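Local atomic coordinates of sucrose 6(F)-phosphate phosphorylase (Thermoanaerobacterium thermosaccharolyticum DSM 571, PDB entry 6S9V), a protein that belongs to the alpha-amylase group of carbohydrate-active enzymes, with a closed eight-stranded parallel beta/alpha barrel followed by a C-terminal antiparallel sheet. Residues A378-F383 / L438-F443; Q382-G387 / L466-D471; E446-N451 / D471-S476. One frame throughout, in Å; residues are numbered along the deposited sequence.

How the contacts relate
From the N terminus, the chain first completes most of the barrel and then enters helix 372-384, where contacts 1 and 2 both begin. Contact 1 closes a loop of 54 residues, which holds barrel strand 388-392, by bringing helix 432-446 alongside helix 372-384. Contact 2 closes a longer loop that encloses the second segment of contact 1, and it carries the helix and the turn after it onto strand 463-470. Contact 3 closes the short span from the turn after helix 432-446 to strand 473-480, and its segments alternate with those of contact 2. Together they tie helices 372-384 and 432-446, beside the last barrel strand, to the C-terminal antiparallel sheet.

Contact 1 (A378-F383 / L438-F443); sequences ARAIQF and LKLIRF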
ATOM      1  N   ALA A 378      18.468   0.634   6.265  1.00 17.92           N
ATOM      2  CA  ALA A 378      17.282   0.993   5.495  1.00 18.74           C
ATOM      3  C   ALA A 378      16.098   1.319   6.397  1.00 18.15           C
ATOM      4  O   ALA A 378      15.388   2.314   6.180  1.00 18.02           O
ATOM      5  CB  ALA A 378      16.925  -0.152   4.546  1.00 18.82           C
ATOM      6  N   ARG A 379      15.840   0.468   7.391  1.00 17.13           N
ATOM      7  CA  ARG A 379      14.724   0.707   8.302  1.00 17.66           C
ATOM      8  C   ARG A 379      14.977   1.934   9.172  1.00 18.84           C
ATOM      9  O   ARG A 379      14.042   2.676   9.489  1.00 20.21           O
ATOM     10  CB  ARG A 379      14.485  -0.530   9.176  1.00 20.04           C
ATOM     11  CG  ARG A 379      13.918  -1.728   8.407  1.00 21.48           C
ATOM     12  CD  ARG A 379      12.447  -1.533   8.056  1.00 20.51           C
ATOM     13  NE  ARG A 379      11.925  -2.715   7.375  1.00 19.61           N
ATOM     14  CZ  ARG A 379      10.807  -2.756   6.661  1.00 18.93           C
ATOM     15  NH1 ARG A 379      10.050  -1.673   6.519  1.00 19.26           N
ATOM     16  NH2 ARG A 379      10.452  -3.893   6.074  1.00 17.81           N
ATOM     17  N   ALA A 380      16.229   2.157   9.590  1.00 21.15           N
ATOM     18  CA  ALA A 380      16.535   3.365  10.349  1.00 21.33           C
ATOM     19  C   ALA A 380      16.228   4.613   9.527  1.00 20.44           C
ATOM     20  O   ALA A 380      15.592   5.560  10.018  1.00 20.17           O
ATOM     21  CB  ALA A 380      18.001   3.361  10.790  1.00 20.30           C
ATOM     22  N   ILE A 381      16.669   4.632   8.269  1.00 19.75           N
ATOM     23  CA  ILE A 381      16.338   5.737   7.375  1.00 19.94           C
ATOM     24  C   ILE A 381      14.828   5.908   7.297  1.00 19.21           C
ATOM     25  O   ILE A 381      14.300   7.020   7.421  1.00 19.40           O
ATOM     26  CB  ILE A 381      16.941   5.510   5.979  1.00 19.55           C
ATOM     27  CG1 ILE A 381      18.469   5.544   6.024  1.00 19.08           C
ATOM     28  CG2 ILE A 381      16.393   6.562   5.009  1.00 19.87           C
ATOM     29  CD1 ILE A 381      19.112   4.964   4.765  1.00 20.63           C
ATOM     30  N   GLN A 382      14.109   4.805   7.076  1.00 18.32           N
ATOM     31  CA  GLN A 382      12.654   4.876   6.997  1.00 19.11           C
ATOM     32  C   GLN A 382      12.066   5.489   8.260  1.00 19.20           C
ATOM     33  O   GLN A 382      11.224   6.392   8.195  1.00 19.68           O
ATOM     34  CB  GLN A 382      12.067   3.479   6.774  1.00 19.60           C
ATOM     35  CG  GLN A 382      10.558   3.508   6.549  1.00 19.11           C
ATOM     36  CD  GLN A 382       9.866   2.204   6.889  1.00 19.22           C
ATOM     37  OE1 GLN A 382      10.498   1.159   7.032  1.00 19.89           O
ATOM     38  NE2 GLN A 382       8.547   2.266   7.000  1.00 18.23           N
ATOM     39  N   PHE A 383      12.503   5.007   9.427  1.00 19.56           N
ATOM     40  CA  PHE A 383      11.901   5.443  10.681  1.00 19.66           C
ATOM     41  C   PHE A 383      12.282   6.877  11.034  1.00 18.76           C
ATOM     42  O   PHE A 383      11.537   7.552  11.755  1.00 18.24           O
ATOM     43  CB  PHE A 383      12.309   4.503  11.815  1.00 19.12           C
ATOM     44  CG  PHE A 383      11.804   3.082  11.663  1.00 18.89           C
ATOM     45  CD1 PHE A 383      10.840   2.756  10.721  1.00 18.91           C
ATOM     46  CD2 PHE A 383      12.310   2.074  12.466  1.00 20.35           C
ATOM     47  CE1 PHE A 383      10.393   1.454  10.584  1.00 20.90           C
ATOM     48  CE2 PHE A 383      11.860   0.769  12.342  1.00 20.81           C
ATOM     49  CZ  PHE A 383      10.904   0.455  11.399  1.00 21.99           C
ATOM     50  N   LEU A 438      13.373  -5.480  15.780  1.00 19.55           N
ATOM     51  CA  LEU A 438      12.363  -5.259  16.807  1.00 20.49           C
ATOM     52  C   LEU A 438      12.824  -4.208  17.812  1.00 21.31           C
ATOM     53  O   LEU A 438      12.025  -3.380  18.265  1.00 21.95           O
ATOM     54  CB  LEU A 438      12.033  -6.580  17.507  1.00 20.91           C
ATOM     55  CG  LEU A 438      11.339  -7.630  16.622  1.00 20.98           C
ATOM     56  CD1 LEU A 438      11.082  -8.914  17.386  1.00 22.07           C
ATOM     57  CD2 LEU A 438      10.031  -7.093  16.058  1.00 21.34           C
ATOM     58  N   LYS A 439      14.112  -4.226  18.177  1.00 20.86           N
ATOM     59  CA  LYS A 439      14.644  -3.216  19.089  1.00 21.81           C
ATOM     60  C   LYS A 439      14.571  -1.824  18.465  1.00 21.87           C
ATOM     61  O   LYS A 439      14.209  -0.843  19.138  1.00 21.77           O
ATOM     62  CB  LYS A 439      16.086  -3.567  19.473  1.00 23.57           C
ATOM     63  CG  LYS A 439      16.662  -2.673  20.556  1.00 28.60           C
ATOM     64  CD  LYS A 439      18.043  -3.130  21.009  1.00 36.05           C
ATOM     65  CE  LYS A 439      18.647  -2.141  21.998  1.00 42.52           C
ATOM     66  NZ  LYS A 439      20.012  -2.555  22.449  1.00 48.05           N
ATOM     67  N   LEU A 440      14.914  -1.723  17.180  1.00 21.59           N
ATOM     68  CA  LEU A 440      14.823  -0.449  16.479  1.00 22.22           C
ATOM     69  C   LEU A 440      13.382   0.034  16.414  1.00 21.84           C
ATOM     70  O   LEU A 440      13.109   1.223  16.622  1.00 21.01           O
ATOM     71  CB  LEU A 440      15.392  -0.581  15.065  1.00 20.42           C
ATOM     72  CG  LEU A 440      15.312   0.665  14.177  1.00 19.16           C
ATOM     73  CD1 LEU A 440      16.166   1.791  14.763  1.00 20.75           C
ATOM     74  CD2 LEU A 440      15.727   0.343  12.753  1.00 20.10           C
ATOM     75  N   ILE A 441      12.445  -0.871  16.116  1.00 20.78           N
ATOM     76  CA  ILE A 441      11.037  -0.487  16.065  1.00 19.77           C
ATOM     77  C   ILE A 441      10.594   0.075  17.407  1.00 20.69           C
ATOM     78  O   ILE A 441       9.959   1.139  17.483  1.00 19.71           O
ATOM     79  CB  ILE A 441      10.167  -1.684  15.638  1.00 18.48           C
ATOM     80  CG1 ILE A 441      10.370  -1.989  14.154  1.00 19.13           C
ATOM     81  CG2 ILE A 441       8.714  -1.391  15.926  1.00 17.55           C
ATOM     82  CD1 ILE A 441       9.766  -3.323  13.715  1.00 20.83           C
ATOM     83  N   ARG A 442      10.903  -0.639  18.491  1.00 21.12           N
ATOM     84  CA  ARG A 442      10.473  -0.171  19.803  1.00 20.26           C
ATOM     85  C   ARG A 442      11.130   1.156  20.166  1.00 20.33           C
ATOM     86  O   ARG A 442      10.498   2.001  20.815  1.00 21.33           O
ATOM     87  CB  ARG A 442      10.732  -1.232  20.871  1.00 20.06           C
ATOM     88  CG  ARG A 442       9.829  -2.455  20.685  1.00 22.90           C
ATOM     89  CD  ARG A 442       9.479  -3.098  22.018  1.00 27.92           C
ATOM     90  NE  ARG A 442      10.543  -3.918  22.558  1.00 30.39           N
ATOM     91  CZ  ARG A 442      10.592  -4.366  23.808  1.00 29.20           C
ATOM     92  NH1 ARG A 442       9.631  -4.074  24.686  1.00 25.72           N
ATOM     93  NH2 ARG A 442      11.617  -5.116  24.175  1.00 30.57           N
ATOM     94  N   PHE A 443      12.382   1.369  19.757  1.00 19.27           N
ATOM     95  CA  PHE A 443      12.976   2.686  19.949  1.00 21.22           C
ATOM     96  C   PHE A 443      12.172   3.758  19.221  1.00 21.46           C
ATOM     97  O   PHE A 443      11.892   4.827  19.782  1.00 22.63           O
ATOM     98  CB  PHE A 443      14.426   2.719  19.471  1.00 20.52           C
ATOM     99  CG  PHE A 443      15.101   4.042  19.732  1.00 20.49           C
ATOM    100  CD1 PHE A 443      15.627   4.327  20.982  1.00 24.75           C
ATOM    101  CD2 PHE A 443      15.173   5.006  18.741  1.00 20.65           C
ATOM    102  CE1 PHE A 443      16.232   5.561  21.243  1.00 26.20           C
ATOM    103  CE2 PHE A 443      15.787   6.232  18.987  1.00 23.57           C
ATOM    104  CZ  PHE A 443      16.317   6.504  20.238  1.00 25.40           C
TER
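Phe383 and Leu440 meet between two nearly parallel helices, 372-384 and 432-446, whose segments run at 11° to each other with axes 10.7 Å apart at closest approach. The tight part is small and apolar. Leu440 CG lies at the edge of the Phe383 ring, near its plane, with CD2 of the ring 3.7 Å from it. Phe383 CE2 also touches Ile441 CG1 at 3.6 Å, in an oblique approach. The first torsion sets Leu440 CG anti to its backbone N (chi1 177°), beside the Phe383 ring. Its CD2 methyl lies 3.7 Å from Ala380 N and 3.9 Å from Arg379 CB, so that this methyl touches both the backbone and the ring. The CB of Ala380, 4.3 Å from Leu440 CD2, marks a looser margin.

Arg379 lends only its base to this packing. Its chain bends at chi2 and leads the guanidinium away from helix 432-446; NH1 gives a hydrogen bond of 2.9 Å (154°) to Gln382 OE1 of its own helix, nearly in the guanidinium plane, and NH2 forms a salt bridge with Asp307. On the far side of helix 432-446 the character changes to polar and solvent-facing: Lys439 and Arg442 are exposed there, and Arg442 NH1 pairs with Asp47. Pro389 and Val391 of barrel strand 388-392 also touch Phe383 and continue the apolar layer.

The chemistry across these segments is therefore that of hydrophobic burial, which probably sets the spacing of the helices largely by side-chain shape. Directional bonding is supplied at the margins, including the hydrogen bond from Arg444 NE to Phe383 O, while the buried charge of Arg379 is met within its own helix and by Asp307.

Contact 2 (Q382-G387 / L466-D471); sequences QFFTPG and LTWKKD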
ATOM      1  N   GLN A 382      14.109   4.805   7.076  1.00 18.32           N
ATOM      2  CA  GLN A 382      12.654   4.876   6.997  1.00 19.11           C
ATOM      3  C   GLN A 382      12.066   5.489   8.260  1.00 19.20           C
ATOM      4  O   GLN A 382      11.224   6.392   8.195  1.00 19.68           O
ATOM      5  CB  GLN A 382      12.067   3.479   6.774  1.00 19.60           C
ATOM      6  CG  GLN A 382      10.558   3.508   6.549  1.00 19.11           C
ATOM      7  CD  GLN A 382       9.866   2.204   6.889  1.00 19.22           C
ATOM      8  OE1 GLN A 382      10.498   1.159   7.032  1.00 19.89           O
ATOM      9  NE2 GLN A 382       8.547   2.266   7.000  1.00 18.23           N
ATOM     10  N   PHE A 383      12.503   5.007   9.427  1.00 19.56           N
ATOM     11  CA  PHE A 383      11.901   5.443  10.681  1.00 19.66           C
ATOM     12  C   PHE A 383      12.282   6.877  11.034  1.00 18.76           C
ATOM     13  O   PHE A 383      11.537   7.552  11.755  1.00 18.24           O
ATOM     14  CB  PHE A 383      12.309   4.503  11.815  1.00 19.12           C
ATOM     15  CG  PHE A 383      11.804   3.082  11.663  1.00 18.89           C
ATOM     16  CD1 PHE A 383      10.840   2.756  10.721  1.00 18.91           C
ATOM     17  CD2 PHE A 383      12.310   2.074  12.466  1.00 20.35           C
ATOM     18  CE1 PHE A 383      10.393   1.454  10.584  1.00 20.90           C
ATOM     19  CE2 PHE A 383      11.860   0.769  12.342  1.00 20.81           C
ATOM     20  CZ  PHE A 383      10.904   0.455  11.399  1.00 21.99           C
ATOM     21  N   PHE A 384      13.425   7.370  10.539  1.00 18.15           N
ATOM     22  CA  PHE A 384      13.811   8.758  10.752  1.00 19.53           C
ATOM     23  C   PHE A 384      13.205   9.710   9.725  1.00 21.24           C
ATOM     24  O   PHE A 384      13.334  10.925   9.882  1.00 20.72           O
ATOM     25  CB  PHE A 384      15.346   8.902  10.744  1.00 19.50           C
ATOM     26  CG  PHE A 384      15.961   8.720  12.103  1.00 20.53           C
ATOM     27  CD1 PHE A 384      16.037   7.462  12.683  1.00 21.12           C
ATOM     28  CD2 PHE A 384      16.426   9.806  12.815  1.00 20.08           C
ATOM     29  CE1 PHE A 384      16.577   7.297  13.944  1.00 22.63           C
ATOM     30  CE2 PHE A 384      16.953   9.652  14.079  1.00 21.36           C
ATOM     31  CZ  PHE A 384      17.035   8.401  14.645  1.00 24.43           C
ATOM     32  N   THR A 385      12.575   9.192   8.684  1.00 21.07           N
ATOM     33  CA  THR A 385      11.899  10.023   7.683  1.00 20.54           C
ATOM     34  C   THR A 385      10.528  10.438   8.202  1.00 18.52           C
ATOM     35  O   THR A 385       9.785   9.588   8.702  1.00 19.96           O
ATOM     36  CB  THR A 385      11.741   9.257   6.369  1.00 22.56           C
ATOM     37  OG1 THR A 385      13.037   8.933   5.853  1.00 22.11           O
ATOM     38  CG2 THR A 385      10.988  10.104   5.328  1.00 24.10           C
ATOM     39  N   PRO A 386      10.168  11.721   8.118  1.00 18.42           N
ATOM     40  CA  PRO A 386       8.831  12.135   8.565  1.00 21.19           C
ATOM     41  C   PRO A 386       7.741  11.351   7.845  1.00 22.14           C
ATOM     42  O   PRO A 386       7.795  11.135   6.632  1.00 21.49           O
ATOM     43  CB  PRO A 386       8.783  13.626   8.214  1.00 22.61           C
ATOM     44  CG  PRO A 386      10.214  14.066   8.235  1.00 22.99           C
ATOM     45  CD  PRO A 386      10.995  12.872   7.705  1.00 18.95           C
ATOM     46  N   GLY A 387       6.741  10.939   8.615  1.00 21.75           N
ATOM     47  CA  GLY A 387       5.653  10.116   8.123  1.00 22.23           C
ATOM     48  C   GLY A 387       5.383   8.951   9.070  1.00 21.03           C
ATOM     49  O   GLY A 387       6.157   8.647   9.959  1.00 22.11           O
ATOM     50  N   LEU A 466      20.564  12.441  10.442  1.00 23.82           N
ATOM     51  CA  LEU A 466      19.219  12.968  10.633  1.00 23.73           C
ATOM     52  C   LEU A 466      18.910  13.052  12.122  1.00 24.34           C
ATOM     53  O   LEU A 466      19.241  12.137  12.882  1.00 25.24           O
ATOM     54  CB  LEU A 466      18.190  12.086   9.930  1.00 23.50           C
ATOM     55  CG  LEU A 466      18.433  11.833   8.439  1.00 24.33           C
ATOM     56  CD1 LEU A 466      17.446  10.789   7.918  1.00 25.45           C
ATOM     57  CD2 LEU A 466      18.345  13.125   7.622  1.00 23.39           C
ATOM     58  N   THR A 467      18.243  14.133  12.532  1.00 24.86           N
ATOM     59  CA  THR A 467      18.012  14.400  13.943  1.00 27.12           C
ATOM     60  C   THR A 467      16.561  14.773  14.201  1.00 26.26           C
ATOM     61  O   THR A 467      15.957  15.530  13.435  1.00 26.52           O
ATOM     62  CB  THR A 467      18.923  15.541  14.440  1.00 28.64           C
ATOM     63  OG1 THR A 467      20.293  15.116  14.441  1.00 29.27           O
ATOM     64  CG2 THR A 467      18.518  15.997  15.840  1.00 27.35           C
ATOM     65  N   TRP A 468      16.018  14.238  15.295  1.00 24.31           N
ATOM     66  CA  TRP A 468      14.724  14.633  15.840  1.00 23.40           C
ATOM     67  C   TRP A 468      14.944  15.244  17.220  1.00 22.63           C
ATOM     68  O   TRP A 468      15.774  14.763  18.000  1.00 22.68           O
ATOM     69  CB  TRP A 468      13.766  13.439  15.926  1.00 22.28           C
ATOM     70  CG  TRP A 468      13.272  12.982  14.591  1.00 20.91           C
ATOM     71  CD1 TRP A 468      13.893  12.110  13.736  1.00 20.54           C
ATOM     72  CD2 TRP A 468      12.056  13.378  13.949  1.00 20.50           C
ATOM     73  NE1 TRP A 468      13.133  11.930  12.608  1.00 20.20           N
ATOM     74  CE2 TRP A 468      11.999  12.699  12.710  1.00 19.70           C
ATOM     75  CE3 TRP A 468      11.009  14.232  14.299  1.00 21.94           C
ATOM     76  CZ2 TRP A 468      10.947  12.864  11.818  1.00 20.11           C
ATOM     77  CZ3 TRP A 468       9.953  14.391  13.409  1.00 22.25           C
ATOM     78  CH2 TRP A 468       9.929  13.711  12.186  1.00 22.33           C
ATOM     79  N   LYS A 469      14.188  16.298  17.526  1.00 25.41           N
ATOM     80  CA  LYS A 469      14.319  16.981  18.808  1.00 36.52           C
ATOM     81  C   LYS A 469      12.949  17.267  19.400  1.00 30.63           C
ATOM     82  O   LYS A 469      12.070  17.787  18.703  1.00 30.09           O
ATOM     83  CB  LYS A 469      15.077  18.307  18.637  1.00 58.74           C
ATOM     84  CG  LYS A 469      16.552  18.155  18.323  1.00 80.93           C
ATOM     85  CD  LYS A 469      17.218  19.494  18.014  1.00 99.82           C
ATOM     86  CE  LYS A 469      17.265  20.411  19.224  1.00113.14           C
ATOM     87  NZ  LYS A 469      18.354  20.003  20.153  1.00119.91           N
ATOM     88  N   LYS A 470      12.776  16.944  20.684  1.00 28.70           N
ATOM     89  CA  LYS A 470      11.595  17.367  21.433  1.00 30.80           C
ATOM     90  C   LYS A 470      11.986  17.612  22.883  1.00 36.39           C
ATOM     91  O   LYS A 470      12.399  16.684  23.582  1.00 32.35           O
ATOM     92  CB  LYS A 470      10.460  16.340  21.354  1.00 27.76           C
ATOM     93  CG  LYS A 470       9.226  16.767  22.154  1.00 29.08           C
ATOM     94  CD  LYS A 470       8.083  15.767  22.083  1.00 30.12           C
ATOM     95  CE  LYS A 470       6.885  16.286  22.885  1.00 36.59           C
ATOM     96  NZ  LYS A 470       5.666  15.427  22.754  1.00 40.53           N
ATOM     97  N   ASP A 471      11.837  18.850  23.335  1.00 47.63           N
ATOM     98  CA  ASP A 471      12.099  19.202  24.736  1.00 57.64           C
ATOM     99  C   ASP A 471      13.558  18.857  25.013  1.00 47.34           C
ATOM    100  O   ASP A 471      14.435  19.265  24.235  1.00 40.97           O
ATOM    101  CB  ASP A 471      11.079  18.501  25.628  1.00 72.69           C
ATOM    102  CG  ASP A 471       9.655  18.909  25.322  1.00 84.02           C
ATOM    103  OD1 ASP A 471       9.446  20.063  24.894  1.00 89.94           O
ATOM    104  OD2 ASP A 471       8.741  18.081  25.519  1.00 86.22           O
TER
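The junction between helix 372-384, which leads into the last barrel strand, and the C-terminal antiparallel sheet is made where Phe384 and Pro386 meet Leu466 and Trp468. The latter two project from the same face of strand 463-470. Trp468 has CG anti to its carbonyl carbon (chi1 -72°), and its indole meets Phe384 O with its edge. NE1 donates a hydrogen bond of 2.9 Å to Phe384 O with an N-H...O angle of 151°. The acceptor sits close to the indole plane, while NE1 is itself tilted out of the carbonyl plane.

Beside this bond the ring planes of Phe384 and Trp468 are inclined at 59°, an oblique pairing in which Phe384 CD2 comes within 3.5 Å of Trp468 CD1. Leu466 packs next to them, its CD1 4.0 Å from Phe384 CB and its carbonyl O 3.6 Å from Phe384 CE2. At the benzo end of the indole, Trp468 CZ2 meets Pro386 CG at 3.8 Å. Phe454 of strand 453-456 touches Leu466, Trp468 and Pro386 alike.

Thr385 and Pro386 have extended backbone angles, and the donor to the carbonyl of Phe384 here is the indole N-H. This directional bond probably helps fix the rotation of an indole that also packs against Phe384, Pro386 and Phe454.

Contact 3 (E446-N451 / D471-S476); sequences EYEAFN and DDKRCS
Tyr447, where the chain leaves helix 432-446, and the 3-10 segment 448-450 that follows it lie against strand 473-480 in a packing that includes a Cys sulfur-aromatic contact. Cys475 SG sits over one face of the Phe450 ring, 4.0 Å from the ring centroid and 22° off the normal. The sulfur lies between its own backbone N and carbonyl carbon (chi1 56°), and from there it also meets the Tyr447 ring obliquely and the methyl of Ala449, whose CB is 3.9 Å from SG. Cys475 CB packs 3.7 Å from Tyr447 CE2.

Tyr447 OH accepts a hydrogen bond of 3.0 Å from Arg474 N at 143°, and it is bonded as well to Ile491 O, bridging two adjacent strands. Lys473 runs past this hydroxyl, its CB 3.6 Å from Tyr447 OH. Farther out its CE lies 4.0 Å from Glu448 OE1, without the charged atoms touching.

Around this cluster, Phe443 of helix 432-446 meets both Tyr447 and Cys475, Tyr490 of strand 485-491 adds an edge-to-face ring to Tyr447, and the Phe450 ring reaches Phe384 of helix 372-384 and Trp468 of strand 463-470.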
ATOM      1  N   GLU A 446       9.061   4.387  21.240  1.00 22.42           N
ATOM      2  CA  GLU A 446       9.198   4.825  22.621  1.00 22.56           C
ATOM      3  C   GLU A 446       9.857   6.189  22.753  1.00 22.13           C
ATOM      4  O   GLU A 446       9.493   6.960  23.647  1.00 24.31           O
ATOM      5  CB  GLU A 446      10.029   3.819  23.434  1.00 25.49           C
ATOM      6  CG  GLU A 446       9.395   2.449  23.648  1.00 28.67           C
ATOM      7  CD  GLU A 446      10.389   1.425  24.200  1.00 31.60           C
ATOM      8  OE1 GLU A 446      11.592   1.748  24.267  1.00 33.13           O
ATOM      9  OE2 GLU A 446       9.972   0.305  24.575  1.00 30.93           O
ATOM     10  N   TYR A 447      10.814   6.523  21.894  1.00 21.91           N
ATOM     11  CA  TYR A 447      11.597   7.726  22.125  1.00 22.25           C
ATOM     12  C   TYR A 447      10.827   8.960  21.673  1.00 22.89           C
ATOM     13  O   TYR A 447      10.389   9.051  20.525  1.00 23.76           O
ATOM     14  CB  TYR A 447      12.949   7.646  21.429  1.00 21.47           C
ATOM     15  CG  TYR A 447      13.906   8.650  22.032  1.00 23.68           C
ATOM     16  CD1 TYR A 447      14.369   8.499  23.335  1.00 25.22           C
ATOM     17  CD2 TYR A 447      14.295   9.774  21.326  1.00 24.11           C
ATOM     18  CE1 TYR A 447      15.222   9.433  23.905  1.00 25.23           C
ATOM     19  CE2 TYR A 447      15.146  10.704  21.883  1.00 23.57           C
ATOM     20  CZ  TYR A 447      15.604  10.533  23.165  1.00 23.94           C
ATOM     21  OH  TYR A 447      16.438  11.476  23.706  1.00 24.29           O
ATOM     22  N   GLU A 448      10.698   9.927  22.575  1.00 23.66           N
ATOM     23  CA  GLU A 448       9.748  11.017  22.391  1.00 27.18           C
ATOM     24  C   GLU A 448      10.161  12.010  21.310  1.00 25.59           C
ATOM     25  O   GLU A 448       9.299  12.745  20.806  1.00 25.55           O
ATOM     26  CB  GLU A 448       9.561  11.732  23.731  1.00 34.83           C
ATOM     27  CG  GLU A 448       9.021  10.834  24.855  1.00 45.08           C
ATOM     28  CD  GLU A 448      10.093  10.004  25.587  1.00 50.10           C
ATOM     29  OE1 GLU A 448      11.222   9.826  25.064  1.00 46.80           O
ATOM     30  OE2 GLU A 448       9.792   9.526  26.708  1.00 52.65           O
ATOM     31  N   ALA A 449      11.440  12.042  20.927  1.00 23.53           N
ATOM     32  CA  ALA A 449      11.908  13.047  19.978  1.00 22.91           C
ATOM     33  C   ALA A 449      11.243  12.911  18.613  1.00 21.10           C
ATOM     34  O   ALA A 449      11.122  13.904  17.881  1.00 20.81           O
ATOM     35  CB  ALA A 449      13.430  12.962  19.825  1.00 24.42           C
ATOM     36  N   PHE A 450      10.831  11.699  18.233  1.00 20.45           N
ATOM     37  CA  PHE A 450      10.208  11.517  16.926  1.00 21.69           C
ATOM     38  C   PHE A 450       8.898  12.279  16.806  1.00 22.77           C
ATOM     39  O   PHE A 450       8.400  12.467  15.693  1.00 23.80           O
ATOM     40  CB  PHE A 450       9.958  10.033  16.656  1.00 20.05           C
ATOM     41  CG  PHE A 450      11.213   9.240  16.484  1.00 19.85           C
ATOM     42  CD1 PHE A 450      11.981   9.370  15.335  1.00 19.78           C
ATOM     43  CD2 PHE A 450      11.630   8.361  17.468  1.00 21.90           C
ATOM     44  CE1 PHE A 450      13.142   8.636  15.173  1.00 18.70           C
ATOM     45  CE2 PHE A 450      12.792   7.619  17.304  1.00 19.93           C
ATOM     46  CZ  PHE A 450      13.548   7.764  16.162  1.00 17.88           C
ATOM     47  N   ASN A 451       8.334  12.729  17.924  1.00 21.29           N
ATOM     48  CA  ASN A 451       7.126  13.532  17.901  1.00 21.77           C
ATOM     49  C   ASN A 451       7.417  15.024  17.930  1.00 24.30           C
ATOM     50  O   ASN A 451       6.520  15.811  18.243  1.00 26.74           O
ATOM     51  CB  ASN A 451       6.225  13.127  19.067  1.00 24.64           C
ATOM     52  CG  ASN A 451       5.702  11.717  18.911  1.00 27.02           C
ATOM     53  OD1 ASN A 451       5.260  11.339  17.832  1.00 28.65           O
ATOM     54  ND2 ASN A 451       5.779  10.925  19.969  1.00 27.23           N
ATOM     55  N   ASP A 471      11.837  18.850  23.335  1.00 47.63           N
ATOM     56  CA  ASP A 471      12.099  19.202  24.736  1.00 57.64           C
ATOM     57  C   ASP A 471      13.558  18.857  25.013  1.00 47.34           C
ATOM     58  O   ASP A 471      14.435  19.265  24.235  1.00 40.97           O
ATOM     59  CB  ASP A 471      11.079  18.501  25.628  1.00 72.69           C
ATOM     60  CG  ASP A 471       9.655  18.909  25.322  1.00 84.02           C
ATOM     61  OD1 ASP A 471       9.446  20.063  24.894  1.00 89.94           O
ATOM     62  OD2 ASP A 471       8.741  18.081  25.519  1.00 86.22           O
ATOM     63  N   ASP A 472      13.863  18.120  26.075  1.00 45.30           N
ATOM     64  CA  ASP A 472      15.226  17.709  26.372  1.00 46.77           C
ATOM     65  C   ASP A 472      15.597  16.411  25.676  1.00 45.02           C
ATOM     66  O   ASP A 472      16.718  15.925  25.855  1.00 46.56           O
ATOM     67  CB  ASP A 472      15.410  17.558  27.887  1.00 51.35           C
ATOM     68  CG  ASP A 472      14.429  16.574  28.501  1.00 55.36           C
ATOM     69  OD1 ASP A 472      13.372  16.317  27.889  1.00 55.21           O
ATOM     70  OD2 ASP A 472      14.712  16.063  29.604  1.00 59.34           O
ATOM     71  N   LYS A 473      14.690  15.843  24.886  1.00 42.45           N
ATOM     72  CA  LYS A 473      14.961  14.608  24.170  1.00 41.10           C
ATOM     73  C   LYS A 473      15.469  14.933  22.770  1.00 31.65           C
ATOM     74  O   LYS A 473      14.970  15.848  22.108  1.00 30.04           O
ATOM     75  CB  LYS A 473      13.700  13.747  24.075  1.00 50.10           C
ATOM     76  CG  LYS A 473      12.953  13.540  25.393  1.00 61.52           C
ATOM     77  CD  LYS A 473      13.763  12.781  26.432  1.00 70.20           C
ATOM     78  CE  LYS A 473      12.880  12.368  27.608  1.00 73.91           C
ATOM     79  NZ  LYS A 473      13.654  11.793  28.743  1.00 74.87           N
ATOM     80  N   ARG A 474      16.452  14.168  22.317  1.00 26.40           N
ATOM     81  CA  ARG A 474      16.984  14.344  20.977  1.00 26.50           C
ATOM     82  C   ARG A 474      17.613  13.020  20.579  1.00 24.50           C
ATOM     83  O   ARG A 474      18.274  12.383  21.403  1.00 24.90           O
ATOM     84  CB  ARG A 474      18.009  15.477  20.926  1.00 36.63           C
ATOM     85  CG  ARG A 474      18.658  15.676  19.576  1.00 54.16           C
ATOM     86  CD  ARG A 474      19.746  16.729  19.653  1.00 76.07           C
ATOM     87  NE  ARG A 474      20.837  16.313  20.528  1.00 94.18           N
ATOM     88  CZ  ARG A 474      21.840  15.532  20.137  1.00107.60           C
ATOM     89  NH1 ARG A 474      21.889  15.087  18.889  1.00111.85           N
ATOM     90  NH2 ARG A 474      22.793  15.194  20.994  1.00112.82           N
ATOM     91  N   CYS A 475      17.395  12.606  19.338  1.00 24.38           N
ATOM     92  CA  CYS A 475      18.056  11.421  18.803  1.00 24.99           C
ATOM     93  C   CYS A 475      18.588  11.722  17.411  1.00 24.77           C
ATOM     94  O   CYS A 475      17.882  12.305  16.581  1.00 23.87           O
ATOM     95  CB  CYS A 475      17.117  10.205  18.770  1.00 25.18           C
ATOM     96  SG  CYS A 475      15.561  10.375  17.880  1.00 24.52           S
ATOM     97  N   SER A 476      19.843  11.341  17.171  1.00 25.53           N
ATOM     98  CA  SER A 476      20.552  11.647  15.933  1.00 25.91           C
ATOM     99  C   SER A 476      21.017  10.339  15.309  1.00 25.66           C
ATOM    100  O   SER A 476      21.837   9.625  15.895  1.00 27.17           O
ATOM    101  CB  SER A 476      21.738  12.574  16.190  1.00 30.28           C
ATOM    102  OG  SER A 476      21.295  13.784  16.773  1.00 36.33           O
TER